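Cellulosome protein dockerin type I (Clostridium thermocellum, PDB 2WZ8) probably binds plant cell-wall carbohydrate through its family 35 carbohydrate-binding module, a calcium-containing beta-sandwich, within a cellulosomal protein. Local coordinates at residues A[37-43]-A[135-141]; A[69-73]-A[83-87]; A[55-61]-A[118-124]; A[8-14]-A[141-147]. Where two conformers were deposited one is given. Residue numbers count along the deposited sequence, not the author numbering.

In the fold
All four contacts tie up one beta-sandwich. Interactions 1 and 4 share Ile141 on strand 140-147: interaction 4 pairs this strand with strand 9-12 beside the calcium, while interaction 1 follows it back into the loops at the other side of the chain's centre. Interaction 2 touches interaction 1 there, Ala69 N lying 2.9 Å from Asn140 O, but is a surface contact held by a salt bridge and hydrogen bonds, with an Asx turn shaping one leg. Interaction 3, about 30 Å from interaction 2 between centres, joins two sheet-to-sheet connections by backbone bonds. It meets interaction 4, Tyr55 O lying 3.0 Å from Asn9 ND2. Interactions 1 and 4 have the most buried residues.

Interaction 1 (A[37-43]-A[135-141]); sequences YVGWIGN and GSYAPNI
An antiparallel pairing that opens into two loops, where strand 36-39 of a small two-stranded sheet meets strand 140-147 of the beta-sandwich, runs here with end-to-end directions 160° apart. Val38 and Ile141 form a hydrogen-bonded pair: Val38 N to Ile141 O 2.9 Å, Ile141 N to Val38 O 3.1 Å. At Trp40 the backbone turns left-handed (55/41) and the two segments part; two waters fill the gap. Asn140 OD1 accepts from both waters (2.7 and 3.0 Å); the first accepts from Trp40 N (2.9 Å), the second from Ile41 N (3.1 Å) and donates to Ala138 O (2.9 Å). Pairing resumes with Ala138 N to Ile41 O (2.8 Å) and Asn43 N to Ser136 O (2.8 Å). Gly42 (138/-164) sits so close that a CB would strike Ser136 O. Inside, Ile41 CD1 meets Ile141 CG1 (3.8 Å); outside, the Trp40 edge (chi1 m) points at the Tyr137 face, planes at 90°, centroids 5.3 Å apart. Asn43 OD1 closes the end, accepting from Gly135 N at 2.7 Å.

Interaction 2 (A[69-73]-A[83-87]); sequences ANAEV and VVDRY
An Asx turn at the end of strand 60-69 shapes this surface contact between the two legs of a long loop, whose tip, residues 75-81, is not modelled. Asn70 (chi1 t) folds its side chain back so that OD1 accepts from Glu72 N at 3.0 Å, and its ND2 donates across to Val84 O at 3.1 Å; the same ND2 also donates to Phe103 O, so one amide holds three backbone segments. The legs run obliquely, in broadly opposed directions, 129° apart end to end, and converge toward the loop tip: the CA atoms of Asn70 and Arg86 are 6.9 Å apart, those of Val73 and Val83 only 4.5 Å, where a single backbone bridge forms. Beside it, Val84 N donates to Glu72 O at 3.2 Å. Glu72, extended (chi1 and chi2 t), reaches toward strand 86-92, and its OE1 makes a salt bridge with Arg86 NE at 2.8 Å, with a weak second bond from Arg86 NH2 at 3.4 Å. Glu72 CG packs on Val84 CG2 at 3.7 Å. A water gives a bond to Asp85 O (2.9 Å) and a weak one to Glu72 OE2 (3.2 Å). Arg86 NH1 turns to Ala138 O in a weak bond. With few apolar contacts, the legs are held mainly by directional polar bonds; the missing residues 75-81 are consistent with a mobile tip.

Interaction 3 (A[55-61]-A[118-124]); sequences YVPQAGT and VYLNAGN
Four backbone hydrogen bonds, in two pairs, hold these segments side by side. Val56 and Gly123 form an antiparallel hydrogen-bonded pair (Val56 N to Gly123 O 3.1 Å, Gly123 N to Val56 O 2.8 Å), and so do Gly60 and Leu120 (Gly60 N to Leu120 O 3.0 Å, Leu120 N to Gly60 O 2.9 Å). Between them the register shifts by one residue, where both segments loop from one sheet of the sandwich to the other: segment 55-61 passes from strand 49-56 to strand 60-69, segment 118-124 from strand 112-120 to strand 123-130. Gly60 (158/-179) and Gly123 (97/-153) take angles at which a CB would run into the preceding carbonyl. Next to the bonds, CA-H...O contacts join Tyr55 CA to Gly123 O and Thr61 CA to Val118 O, both 3.3 Å. Inward, Val56 CG1 meets Leu120 CD1 at 3.8 Å, both side chains buried. Tyr119 (chi1 t) is exposed, with Gly60 O over its ring face and Thr61 OG1 3.6 Å from its CD1. Since these cross-segment hydrogen bonds all run between main-chain atoms, the alignment of the two connections depends on backbone shape, with a Val-Leu contact beneath it.

Interaction 4 (A[8-14]-A[141-147]); sequences INVYEAE and IDKIAIA. With CA (calcium ion), chain B.
Tyr11, Ile144 and Ile146 make the apolar centre: Tyr11 CB lies 4.1 Å from Ile144 CG1 and the Tyr11 ring edge, at CE2, 4.3 Å from Ile146 CG1. Phe51 and Val54 of strand 49-56 cover this side from the opposing sheet. Val10 CG2 meets Ala145 CB at 4.0 Å on the other face. The axes of strands 9-12 and 141-147 run antiparallel at 164° and approach to 4.7 Å. Tyr11 pairs with Ile144 (Tyr11 N to Ile144 O and Ile144 N to Tyr11 O, both 2.9 Å) and Asn9 with Ile146 (Ile146 N to Asn9 O 2.9 Å). At one end a classic beta bulge sets Ile8 and Asn9 against Ile146: Ile8 N reaches Ile146 O at 2.7 Å, Asn9 N only weakly at 3.4 Å. At the other, Ala13 N donates to Asp142 O (3.0 Å), an oxygen that also binds calcium. The ion is held by Asp142 O (2.5 Å) and OD1 (2.2 Å), Glu12 OE1 (2.3 Å), and Glu14 OE1 and OE2 (2.5 Å each); backbone carbonyls of Ser33 and Gln36 bring the ligands to seven. First and last strands joined beside a calcium are what family 6 and 35 carbohydrate-binding sandwiches commonly have.

Interaction 1 (A[37-43]-A[135-141])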
loop_
_atom_site.group_PDB
_atom_site.type_symbol
_atom_site.label_atom_id
_atom_site.label_comp_id
_atom_site.label_asym_id
_atom_site.label_seq_id
_atom_site.Cartn_x
_atom_site.Cartn_y
_atom_site.Cartn_z
ATOM N N TYR A 37 9.463 6.055 0.539
ATOM C CA TYR A 37 8.207 5.353 0.899
ATOM C C TYR A 37 7.118 6.383 1.049
ATOM O O TYR A 37 7.370 7.602 0.957
ATOM C CB TYR A 37 8.351 4.504 2.155
ATOM C CG TYR A 37 8.525 5.353 3.376
ATOM C CD1 TYR A 37 7.436 5.710 4.160
ATOM C CD2 TYR A 37 9.778 5.836 3.730
ATOM C CE1 TYR A 37 7.569 6.546 5.229
ATOM C CE2 TYR A 37 9.920 6.682 4.844
ATOM C CZ TYR A 37 8.823 7.006 5.582
ATOM O OH TYR A 37 8.933 7.836 6.680
ATOM N N VAL A 38 5.886 5.910 1.233
ATOM C CA VAL A 38 4.754 6.801 1.533
ATOM C C VAL A 38 4.264 6.515 2.934
ATOM O O VAL A 38 4.011 5.393 3.293
ATOM C CB VAL A 38 3.637 6.702 0.467
ATOM C CG1 VAL A 38 2.426 7.513 0.897
ATOM C CG2 VAL A 38 4.144 7.211 -0.832
ATOM N N GLY A 39 4.176 7.577 3.736
ATOM C CA GLY A 39 3.736 7.516 5.127
ATOM C C GLY A 39 2.470 8.314 5.335
ATOM O O GLY A 39 1.977 8.999 4.443
ATOM N N TRP A 40 2.030 8.266 6.573
ATOM C CA TRP A 40 0.857 8.988 7.096
ATOM C C TRP A 40 -0.395 8.675 6.289
ATOM O O TRP A 40 -1.229 9.530 6.001
ATOM C CB TRP A 40 1.140 10.481 7.223
ATOM C CG TRP A 40 2.240 10.657 8.193
ATOM C CD1 TRP A 40 3.579 10.801 7.913
ATOM C CD2 TRP A 40 2.158 10.546 9.621
ATOM N NE1 TRP A 40 4.311 10.817 9.077
ATOM C CE2 TRP A 40 3.470 10.666 10.137
ATOM C CE3 TRP A 40 1.109 10.345 10.508
ATOM C CZ2 TRP A 40 3.752 10.589 11.494
ATOM C CZ3 TRP A 40 1.385 10.289 11.863
ATOM C CH2 TRP A 40 2.701 10.421 12.337
ATOM N N ILE A 41 -0.496 7.393 5.956
ATOM C CA ILE A 41 -1.711 6.839 5.336
ATOM C C ILE A 41 -2.639 6.407 6.457
ATOM O O ILE A 41 -2.384 5.458 7.162
ATOM C CB ILE A 41 -1.406 5.624 4.429
ATOM C CG1 ILE A 41 -0.358 5.945 3.374
ATOM C CG2 ILE A 41 -2.680 5.105 3.785
ATOM C CD1 ILE A 41 0.260 4.679 2.763
ATOM N N GLY A 42 -3.731 7.118 6.621
ATOM C CA GLY A 42 -4.717 6.796 7.652
ATOM C C GLY A 42 -5.260 8.009 8.377
ATOM O O GLY A 42 -5.121 9.141 7.918
ATOM N N ASN A 43 -5.894 7.740 9.518
ATOM C CA ASN A 43 -6.566 8.793 10.312
ATOM C C ASN A 43 -7.590 9.549 9.472
ATOM O O ASN A 43 -7.743 10.770 9.555
ATOM C CB ASN A 43 -5.531 9.777 10.847
ATOM C CG ASN A 43 -6.139 10.765 11.805
ATOM O OD1 ASN A 43 -6.961 10.397 12.647
ATOM N ND2 ASN A 43 -5.771 12.028 11.648
ATOM N N GLY A 135 -7.425 8.170 14.067
ATOM C CA GLY A 135 -6.321 7.705 14.929
ATOM C C GLY A 135 -5.685 6.370 14.543
ATOM O O GLY A 135 -4.777 5.887 15.215
ATOM N N SER A 136 -6.195 5.781 13.468
ATOM C CA SER A 136 -5.745 4.468 12.968
ATOM C C SER A 136 -5.009 4.636 11.651
ATOM O O SER A 136 -5.506 5.285 10.724
ATOM C CB SER A 136 -6.946 3.537 12.775
ATOM O OG SER A 136 -6.586 2.169 12.721
ATOM N N TYR A 137 -3.824 4.039 11.568
ATOM C CA TYR A 137 -2.970 4.182 10.385
ATOM C C TYR A 137 -2.669 2.851 9.724
ATOM O O TYR A 137 -2.488 1.807 10.380
ATOM C CB TYR A 137 -1.636 4.862 10.720
ATOM C CG TYR A 137 -1.802 6.306 11.148
ATOM C CD1 TYR A 137 -1.823 7.329 10.206
ATOM C CD2 TYR A 137 -1.993 6.629 12.476
ATOM C CE1 TYR A 137 -1.996 8.634 10.594
ATOM C CE2 TYR A 137 -2.163 7.944 12.874
ATOM C CZ TYR A 137 -2.181 8.929 11.917
ATOM O OH TYR A 137 -2.327 10.232 12.319
ATOM N N ALA A 138 -2.604 2.915 8.406
ATOM C CA ALA A 138 -2.003 1.845 7.594
ATOM C C ALA A 138 -0.496 1.765 7.821
ATOM O O ALA A 138 0.104 2.713 8.298
ATOM C CB ALA A 138 -2.275 2.084 6.091
ATOM N N PRO A 139 0.114 0.627 7.505
ATOM C CA PRO A 139 1.571 0.637 7.481
ATOM C C PRO A 139 2.085 1.665 6.472
ATOM O O PRO A 139 1.370 2.083 5.547
ATOM C CB PRO A 139 1.926 -0.760 6.992
ATOM C CG PRO A 139 0.766 -1.181 6.198
ATOM C CD PRO A 139 -0.427 -0.581 6.861
ATOM N N ASN A 140 3.356 2.006 6.642
ATOM C CA ASN A 140 4.083 2.762 5.608
ATOM C C ASN A 140 4.311 1.825 4.415
ATOM O O ASN A 140 4.714 0.681 4.590
ATOM C CB ASN A 140 5.407 3.286 6.149
ATOM C CG ASN A 140 5.241 4.323 7.215
ATOM O OD1 ASN A 140 4.143 4.843 7.419
ATOM N ND2 ASN A 140 6.326 4.649 7.883
ATOM N N ILE A 141 4.047 2.314 3.215
ATOM C CA ILE A 141 4.125 1.498 2.003
ATOM C C ILE A 141 5.326 1.911 1.178
ATOM O O ILE A 141 5.500 3.082 0.857
ATOM C CB ILE A 141 2.846 1.544 1.175
ATOM C CG1 ILE A 141 1.617 1.223 2.046
ATOM C CG2 ILE A 141 2.949 0.643 -0.078
ATOM C CD1 ILE A 141 1.503 -0.138 2.503
HETATM O O HOH W 1 3.698 7.190 8.701
HETATM O O HOH W 2 1.206 5.163 7.170
#

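Interaction 2 (A[69-73]-A[83-87])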
loop_
_atom_site.group_PDB
_atom_site.type_symbol
_atom_site.label_atom_id
_atom_site.label_comp_id
_atom_site.label_asym_id
_atom_site.label_seq_id
_atom_site.Cartn_x
_atom_site.Cartn_y
_atom_site.Cartn_z
ATOM N N ALA A 69 6.472 -1.145 6.098
ATOM C CA ALA A 69 7.025 -1.084 7.453
ATOM C C ALA A 69 5.911 -0.781 8.436
ATOM O O ALA A 69 5.018 -0.017 8.143
ATOM C CB ALA A 69 8.164 -0.083 7.555
ATOM N N ASN A 70 6.007 -1.389 9.609
ATOM C CA ASN A 70 5.047 -1.168 10.688
ATOM C C ASN A 70 5.692 -1.470 12.028
ATOM O O ASN A 70 5.895 -2.629 12.344
ATOM C CB ASN A 70 3.798 -2.057 10.537
ATOM C CG ASN A 70 2.943 -2.067 11.813
ATOM O OD1 ASN A 70 2.995 -1.109 12.596
ATOM N ND2 ASN A 70 2.197 -3.140 12.035
ATOM N N ALA A 71 5.989 -0.429 12.822
ATOM C CA ALA A 71 6.597 -0.608 14.157
ATOM C C ALA A 71 5.733 -0.061 15.269
ATOM O O ALA A 71 6.240 0.296 16.331
ATOM C CB ALA A 71 8.016 -0.004 14.215
ATOM N N GLU A 72 4.433 -0.014 15.029
ATOM C CA GLU A 72 3.492 0.481 16.038
ATOM C C GLU A 72 3.485 -0.396 17.285
ATOM O O GLU A 72 3.474 -1.624 17.219
ATOM C CB GLU A 72 2.079 0.593 15.474
ATOM C CG GLU A 72 1.136 1.315 16.434
ATOM C CD GLU A 72 -0.182 1.644 15.865
ATOM O OE1 GLU A 72 -0.281 1.993 14.678
ATOM O OE2 GLU A 72 -1.160 1.620 16.669
ATOM N N VAL A 73 3.427 0.263 18.442
ATOM C CA VAL A 73 3.230 -0.449 19.706
ATOM C C VAL A 73 2.057 0.164 20.469
ATOM O O VAL A 73 1.691 1.323 20.248
ATOM C CB VAL A 73 4.473 -0.428 20.596
ATOM C CG1 VAL A 73 5.677 -0.982 19.850
ATOM C CG2 VAL A 73 4.737 0.971 21.089
ATOM N N VAL A 83 3.889 -5.193 20.455
ATOM C CA VAL A 83 3.694 -4.835 19.038
ATOM C C VAL A 83 2.283 -5.125 18.576
ATOM O O VAL A 83 1.610 -6.033 19.075
ATOM C CB VAL A 83 4.673 -5.554 18.123
ATOM C CG1 VAL A 83 6.108 -5.288 18.544
ATOM C CG2 VAL A 83 4.355 -7.047 18.065
ATOM N N VAL A 84 1.831 -4.314 17.617
ATOM C CA VAL A 84 0.509 -4.485 17.053
ATOM C C VAL A 84 0.498 -4.422 15.538
ATOM O O VAL A 84 1.386 -3.879 14.906
ATOM C CB VAL A 84 -0.487 -3.479 17.588
ATOM C CG1 VAL A 84 -0.673 -3.690 19.109
ATOM C CG2 VAL A 84 -0.066 -2.059 17.245
ATOM N N ASP A 85 -0.553 -5.002 15.000
ATOM C CA ASP A 85 -0.819 -4.998 13.581
ATOM C C ASP A 85 -1.338 -3.607 13.244
ATOM O O ASP A 85 -1.924 -2.914 14.080
ATOM C CB ASP A 85 -1.879 -6.040 13.223
ATOM C CG ASP A 85 -1.380 -7.485 13.235
ATOM O OD1 ASP A 85 -0.206 -7.783 13.531
ATOM O OD2 ASP A 85 -2.235 -8.358 12.902
ATOM N N ARG A 86 -1.128 -3.202 12.004
ATOM C CA ARG A 86 -1.777 -2.027 11.412
ATOM C C ARG A 86 -2.728 -2.477 10.328
ATOM O O ARG A 86 -2.389 -3.274 9.449
ATOM C CB ARG A 86 -0.744 -1.064 10.830
ATOM C CG ARG A 86 -0.183 -0.100 11.837
ATOM C CD ARG A 86 0.667 0.991 11.246
ATOM N NE ARG A 86 0.864 2.102 12.175
ATOM C CZ ARG A 86 1.290 3.316 11.843
ATOM N NH1 ARG A 86 1.603 3.598 10.592
ATOM N NH2 ARG A 86 1.447 4.235 12.800
ATOM N N TYR A 87 -3.930 -1.941 10.407
ATOM C CA TYR A 87 -4.985 -2.247 9.427
ATOM C C TYR A 87 -4.897 -1.314 8.244
ATOM O O TYR A 87 -4.640 -0.142 8.375
ATOM C CB TYR A 87 -6.349 -2.104 10.103
ATOM C CG TYR A 87 -7.552 -2.451 9.241
ATOM C CD1 TYR A 87 -7.987 -3.759 9.122
ATOM C CD2 TYR A 87 -8.240 -1.476 8.560
ATOM C CE1 TYR A 87 -9.074 -4.082 8.381
ATOM C CE2 TYR A 87 -9.357 -1.805 7.773
ATOM C CZ TYR A 87 -9.753 -3.110 7.690
ATOM O OH TYR A 87 -10.860 -3.442 6.937
HETATM O O HOH W 3 -2.864 -0.220 14.704
#

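Interaction 3 (A[55-61]-A[118-124])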
loop_
_atom_site.group_PDB
_atom_site.type_symbol
_atom_site.label_atom_id
_atom_site.label_comp_id
_atom_site.label_asym_id
_atom_site.label_seq_id
_atom_site.Cartn_x
_atom_site.Cartn_y
_atom_site.Cartn_z
ATOM N N TYR A 55 -1.069 -2.063 -14.573
ATOM C CA TYR A 55 -1.410 -2.688 -15.845
ATOM C C TYR A 55 -1.201 -4.181 -15.831
ATOM O O TYR A 55 -0.104 -4.668 -15.526
ATOM C CB TYR A 55 -0.562 -2.099 -16.990
ATOM C CG TYR A 55 -0.981 -2.622 -18.330
ATOM C CD1 TYR A 55 -1.895 -1.943 -19.126
ATOM C CD2 TYR A 55 -0.486 -3.819 -18.784
ATOM C CE1 TYR A 55 -2.290 -2.461 -20.351
ATOM C CE2 TYR A 55 -0.878 -4.337 -19.996
ATOM C CZ TYR A 55 -1.777 -3.654 -20.773
ATOM O OH TYR A 55 -2.129 -4.180 -22.022
ATOM N N VAL A 56 -2.259 -4.890 -16.227
ATOM C CA VAL A 56 -2.173 -6.328 -16.525
ATOM C C VAL A 56 -2.863 -6.648 -17.849
ATOM O O VAL A 56 -3.792 -5.974 -18.244
ATOM C CB VAL A 56 -2.753 -7.193 -15.394
ATOM C CG1 VAL A 56 -1.920 -7.071 -14.120
ATOM C CG2 VAL A 56 -4.223 -6.901 -15.158
ATOM N N PRO A 57 -2.408 -7.702 -18.538
ATOM C CA PRO A 57 -2.973 -7.998 -19.851
ATOM C C PRO A 57 -4.294 -8.765 -19.823
ATOM O O PRO A 57 -4.980 -8.875 -20.852
ATOM C CB PRO A 57 -1.906 -8.909 -20.468
ATOM C CG PRO A 57 -1.310 -9.575 -19.324
ATOM C CD PRO A 57 -1.210 -8.519 -18.268
ATOM N N GLN A 58 -4.593 -9.368 -18.692
ATOM C CA GLN A 58 -5.724 -10.299 -18.560
ATOM C C GLN A 58 -6.529 -10.006 -17.332
ATOM O O GLN A 58 -5.958 -9.754 -16.264
ATOM C CB GLN A 58 -5.216 -11.746 -18.442
ATOM C CG GLN A 58 -4.550 -12.287 -19.648
ATOM C CD GLN A 58 -5.511 -12.699 -20.717
ATOM O OE1 GLN A 58 -6.705 -12.970 -20.479
ATOM N NE2 GLN A 58 -4.993 -12.805 -21.916
ATOM N N ALA A 59 -7.847 -10.090 -17.445
ATOM C CA ALA A 59 -8.708 -10.052 -16.286
ATOM C C ALA A 59 -8.459 -11.282 -15.439
ATOM O O ALA A 59 -8.267 -12.387 -15.961
ATOM C CB ALA A 59 -10.173 -9.975 -16.684
ATOM N N GLY A 60 -8.447 -11.099 -14.129
ATOM C CA GLY A 60 -8.267 -12.219 -13.201
ATOM C C GLY A 60 -7.758 -11.797 -11.859
ATOM O O GLY A 60 -7.593 -10.642 -11.572
ATOM N N THR A 61 -7.584 -12.793 -11.032
ATOM C CA THR A 61 -7.035 -12.598 -9.685
ATOM C C THR A 61 -5.513 -12.704 -9.745
ATOM O O THR A 61 -4.920 -13.643 -10.320
ATOM C CB THR A 61 -7.637 -13.603 -8.675
ATOM O OG1 THR A 61 -9.056 -13.393 -8.593
ATOM C CG2 THR A 61 -6.995 -13.449 -7.305
ATOM N N VAL A 118 -5.876 -9.716 -5.375
ATOM C CA VAL A 118 -6.675 -8.657 -5.963
ATOM C C VAL A 118 -7.229 -9.099 -7.319
ATOM O O VAL A 118 -6.531 -9.732 -8.094
ATOM C CB VAL A 118 -5.865 -7.341 -6.107
ATOM C CG1 VAL A 118 -5.532 -6.762 -4.723
ATOM C CG2 VAL A 118 -4.602 -7.511 -6.974
ATOM N N TYR A 119 -8.475 -8.716 -7.592
ATOM C CA TYR A 119 -9.084 -8.948 -8.899
ATOM C C TYR A 119 -8.910 -7.702 -9.755
ATOM O O TYR A 119 -9.356 -6.601 -9.391
ATOM C CB TYR A 119 -10.584 -9.308 -8.801
ATOM C CG TYR A 119 -11.110 -9.745 -10.153
ATOM C CD1 TYR A 119 -11.023 -11.066 -10.548
ATOM C CD2 TYR A 119 -11.619 -8.822 -11.048
ATOM C CE1 TYR A 119 -11.486 -11.472 -11.758
ATOM C CE2 TYR A 119 -12.068 -9.222 -12.302
ATOM C CZ TYR A 119 -11.966 -10.544 -12.643
ATOM O OH TYR A 119 -12.442 -10.983 -13.873
ATOM N N LEU A 120 -8.229 -7.900 -10.891
ATOM C CA LEU A 120 -7.926 -6.837 -11.822
ATOM C C LEU A 120 -8.567 -7.067 -13.169
ATOM O O LEU A 120 -8.771 -8.193 -13.601
ATOM C CB LEU A 120 -6.413 -6.721 -12.001
ATOM C CG LEU A 120 -5.612 -6.437 -10.718
ATOM C CD1 LEU A 120 -4.099 -6.467 -11.012
ATOM C CD2 LEU A 120 -6.046 -5.153 -10.023
ATOM N N ASN A 121 -8.891 -5.961 -13.815
ATOM C CA ASN A 121 -9.354 -5.962 -15.217
ATOM C C ASN A 121 -8.166 -5.950 -16.185
ATOM O O ASN A 121 -7.091 -5.481 -15.838
ATOM C CB ASN A 121 -10.216 -4.743 -15.511
ATOM C CG ASN A 121 -11.430 -4.649 -14.624
ATOM O OD1 ASN A 121 -12.104 -5.634 -14.377
ATOM N ND2 ASN A 121 -11.685 -3.445 -14.093
ATOM N N ALA A 122 -8.357 -6.447 -17.406
ATOM C CA ALA A 122 -7.363 -6.207 -18.449
ATOM C C ALA A 122 -7.185 -4.702 -18.639
ATOM O O ALA A 122 -8.162 -3.962 -18.676
ATOM C CB ALA A 122 -7.791 -6.867 -19.768
ATOM N N GLY A 123 -5.936 -4.272 -18.795
ATOM C CA GLY A 123 -5.606 -2.865 -18.951
ATOM C C GLY A 123 -5.179 -2.239 -17.638
ATOM O O GLY A 123 -4.607 -2.892 -16.746
ATOM N N ASN A 124 -5.407 -0.934 -17.565
ATOM C CA ASN A 124 -5.003 -0.143 -16.394
ATOM C C ASN A 124 -6.010 -0.275 -15.272
ATOM O O ASN A 124 -7.219 -0.268 -15.473
ATOM C CB ASN A 124 -4.830 1.353 -16.759
ATOM C CG ASN A 124 -3.597 1.634 -17.573
ATOM O OD1 ASN A 124 -3.675 2.366 -18.588
ATOM N ND2 ASN A 124 -2.468 1.077 -17.184
#

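Interaction 4 (A[8-14]-A[141-147])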
loop_
_atom_site.group_PDB
_atom_site.type_symbol
_atom_site.label_atom_id
_atom_site.label_comp_id
_atom_site.label_asym_id
_atom_site.label_seq_id
_atom_site.Cartn_x
_atom_site.Cartn_y
_atom_site.Cartn_z
ATOM N N ILE A 8 4.856 -9.399 -12.873
ATOM C CA ILE A 8 4.489 -8.799 -14.143
ATOM C C ILE A 8 4.703 -7.296 -14.154
ATOM O O ILE A 8 5.004 -6.720 -15.201
ATOM C CB ILE A 8 3.109 -9.274 -14.660
ATOM C CG1 ILE A 8 2.139 -8.144 -14.888
ATOM C CG2 ILE A 8 2.535 -10.423 -13.820
ATOM C CD1 ILE A 8 0.979 -8.648 -15.620
ATOM N N ASN A 9 4.672 -6.687 -12.971
ATOM C CA ASN A 9 5.038 -5.245 -12.821
ATOM C C ASN A 9 5.353 -4.881 -11.324
ATOM O O ASN A 9 4.771 -5.431 -10.402
ATOM C CB ASN A 9 3.921 -4.351 -13.428
ATOM C CG ASN A 9 4.006 -4.210 -14.980
ATOM O OD1 ASN A 9 5.055 -3.861 -15.498
ATOM N ND2 ASN A 9 2.886 -4.445 -15.705
ATOM N N VAL A 10 6.324 -4.003 -11.101
ATOM C CA VAL A 10 6.606 -3.373 -9.783
ATOM C C VAL A 10 6.322 -1.892 -9.838
ATOM O O VAL A 10 6.651 -1.224 -10.811
ATOM C CB VAL A 10 8.058 -3.585 -9.356
ATOM C CG1 VAL A 10 8.372 -2.886 -8.056
ATOM C CG2 VAL A 10 8.367 -5.123 -9.314
ATOM N N TYR A 11 5.692 -1.392 -8.777
ATOM C CA TYR A 11 5.321 0.016 -8.647
ATOM C C TYR A 11 5.748 0.554 -7.283
ATOM O O TYR A 11 5.310 0.084 -6.227
ATOM C CB TYR A 11 3.809 0.209 -8.805
ATOM C CG TYR A 11 3.266 -0.417 -10.073
ATOM C CD1 TYR A 11 3.212 0.307 -11.248
ATOM C CD2 TYR A 11 2.880 -1.748 -10.108
ATOM C CE1 TYR A 11 2.736 -0.271 -12.437
ATOM C CE2 TYR A 11 2.419 -2.336 -11.299
ATOM C CZ TYR A 11 2.330 -1.583 -12.440
ATOM O OH TYR A 11 1.882 -2.177 -13.613
ATOM N N GLU A 12 6.591 1.576 -7.338
ATOM C CA GLU A 12 7.010 2.256 -6.114
ATOM C C GLU A 12 5.857 3.068 -5.567
ATOM O O GLU A 12 5.131 3.723 -6.320
ATOM C CB GLU A 12 8.206 3.160 -6.373
ATOM C CG GLU A 12 9.456 2.397 -6.729
ATOM C CD GLU A 12 10.118 1.604 -5.580
ATOM O OE1 GLU A 12 9.709 1.747 -4.398
ATOM O OE2 GLU A 12 11.077 0.824 -5.901
ATOM N N ALA A 13 5.702 3.082 -4.248
ATOM C CA ALA A 13 4.643 3.877 -3.636
ATOM C C ALA A 13 4.793 5.379 -3.999
ATOM O O ALA A 13 3.834 6.107 -4.226
ATOM C CB ALA A 13 4.671 3.679 -2.133
ATOM N N GLU A 14 6.041 5.825 -4.027
ATOM C CA GLU A 14 6.409 7.221 -4.289
ATOM C C GLU A 14 6.423 7.603 -5.767
ATOM O O GLU A 14 6.731 8.731 -6.120
ATOM C CB GLU A 14 7.789 7.528 -3.711
ATOM C CG GLU A 14 8.950 6.734 -4.364
ATOM C CD GLU A 14 9.266 5.381 -3.729
ATOM O OE1 GLU A 14 8.384 4.791 -3.038
ATOM O OE2 GLU A 14 10.394 4.886 -3.914
ATOM N N ILE A 141 4.047 2.314 3.215
ATOM C CA ILE A 141 4.125 1.498 2.003
ATOM C C ILE A 141 5.326 1.911 1.178
ATOM O O ILE A 141 5.500 3.082 0.857
ATOM C CB ILE A 141 2.846 1.544 1.175
ATOM C CG1 ILE A 141 1.617 1.223 2.046
ATOM C CG2 ILE A 141 2.949 0.643 -0.078
ATOM C CD1 ILE A 141 1.503 -0.138 2.503
ATOM N N ASP A 142 6.175 0.930 0.889
ATOM C CA ASP A 142 7.405 1.134 0.096
ATOM C C ASP A 142 7.158 0.984 -1.417
ATOM O O ASP A 142 7.515 1.838 -2.249
ATOM C CB ASP A 142 8.473 0.165 0.602
ATOM C CG ASP A 142 9.817 0.326 -0.070
ATOM O OD1 ASP A 142 10.011 1.290 -0.851
ATOM O OD2 ASP A 142 10.713 -0.483 0.270
ATOM N N LYS A 143 6.566 -0.142 -1.758
ATOM C CA LYS A 143 6.259 -0.525 -3.143
ATOM C C LYS A 143 5.282 -1.696 -3.134
ATOM O O LYS A 143 5.048 -2.309 -2.108
ATOM C CB LYS A 143 7.529 -0.909 -3.925
ATOM C CG LYS A 143 8.283 -2.052 -3.356
ATOM C CD LYS A 143 9.353 -2.565 -4.314
ATOM C CE LYS A 143 10.253 -3.599 -3.696
ATOM N NZ LYS A 143 11.234 -4.222 -4.659
ATOM N N ILE A 144 4.721 -1.964 -4.302
ATOM C CA ILE A 144 3.956 -3.178 -4.578
ATOM C C ILE A 144 4.475 -3.859 -5.834
ATOM O O ILE A 144 5.111 -3.241 -6.687
ATOM C CB ILE A 144 2.430 -2.890 -4.688
ATOM C CG1 ILE A 144 2.076 -2.121 -5.954
ATOM C CG2 ILE A 144 1.856 -2.196 -3.414
ATOM C CD1 ILE A 144 0.593 -1.945 -6.160
ATOM N N ALA A 145 4.219 -5.157 -5.910
ATOM C CA ALA A 145 4.475 -5.936 -7.097
ATOM C C ALA A 145 3.283 -6.776 -7.427
ATOM O O ALA A 145 2.609 -7.262 -6.524
ATOM C CB ALA A 145 5.718 -6.813 -6.902
ATOM N N ILE A 146 3.020 -6.929 -8.709
ATOM C CA ILE A 146 1.889 -7.732 -9.156
ATOM C C ILE A 146 2.428 -8.963 -9.844
ATOM O O ILE A 146 3.232 -8.862 -10.776
ATOM C CB ILE A 146 1.006 -6.947 -10.155
ATOM C CG1 ILE A 146 0.477 -5.668 -9.508
ATOM C CG2 ILE A 146 -0.160 -7.800 -10.696
ATOM C CD1 ILE A 146 -0.522 -5.891 -8.390
ATOM N N ALA A 147 2.000 -10.117 -9.364
ATOM C CA ALA A 147 2.381 -11.411 -9.937
ATOM C C ALA A 147 1.144 -12.206 -10.378
ATOM O O ALA A 147 0.130 -12.259 -9.664
ATOM C CB ALA A 147 3.156 -12.136 -8.878
HETATM CA CA CA B . 9.835 2.891 -2.420
#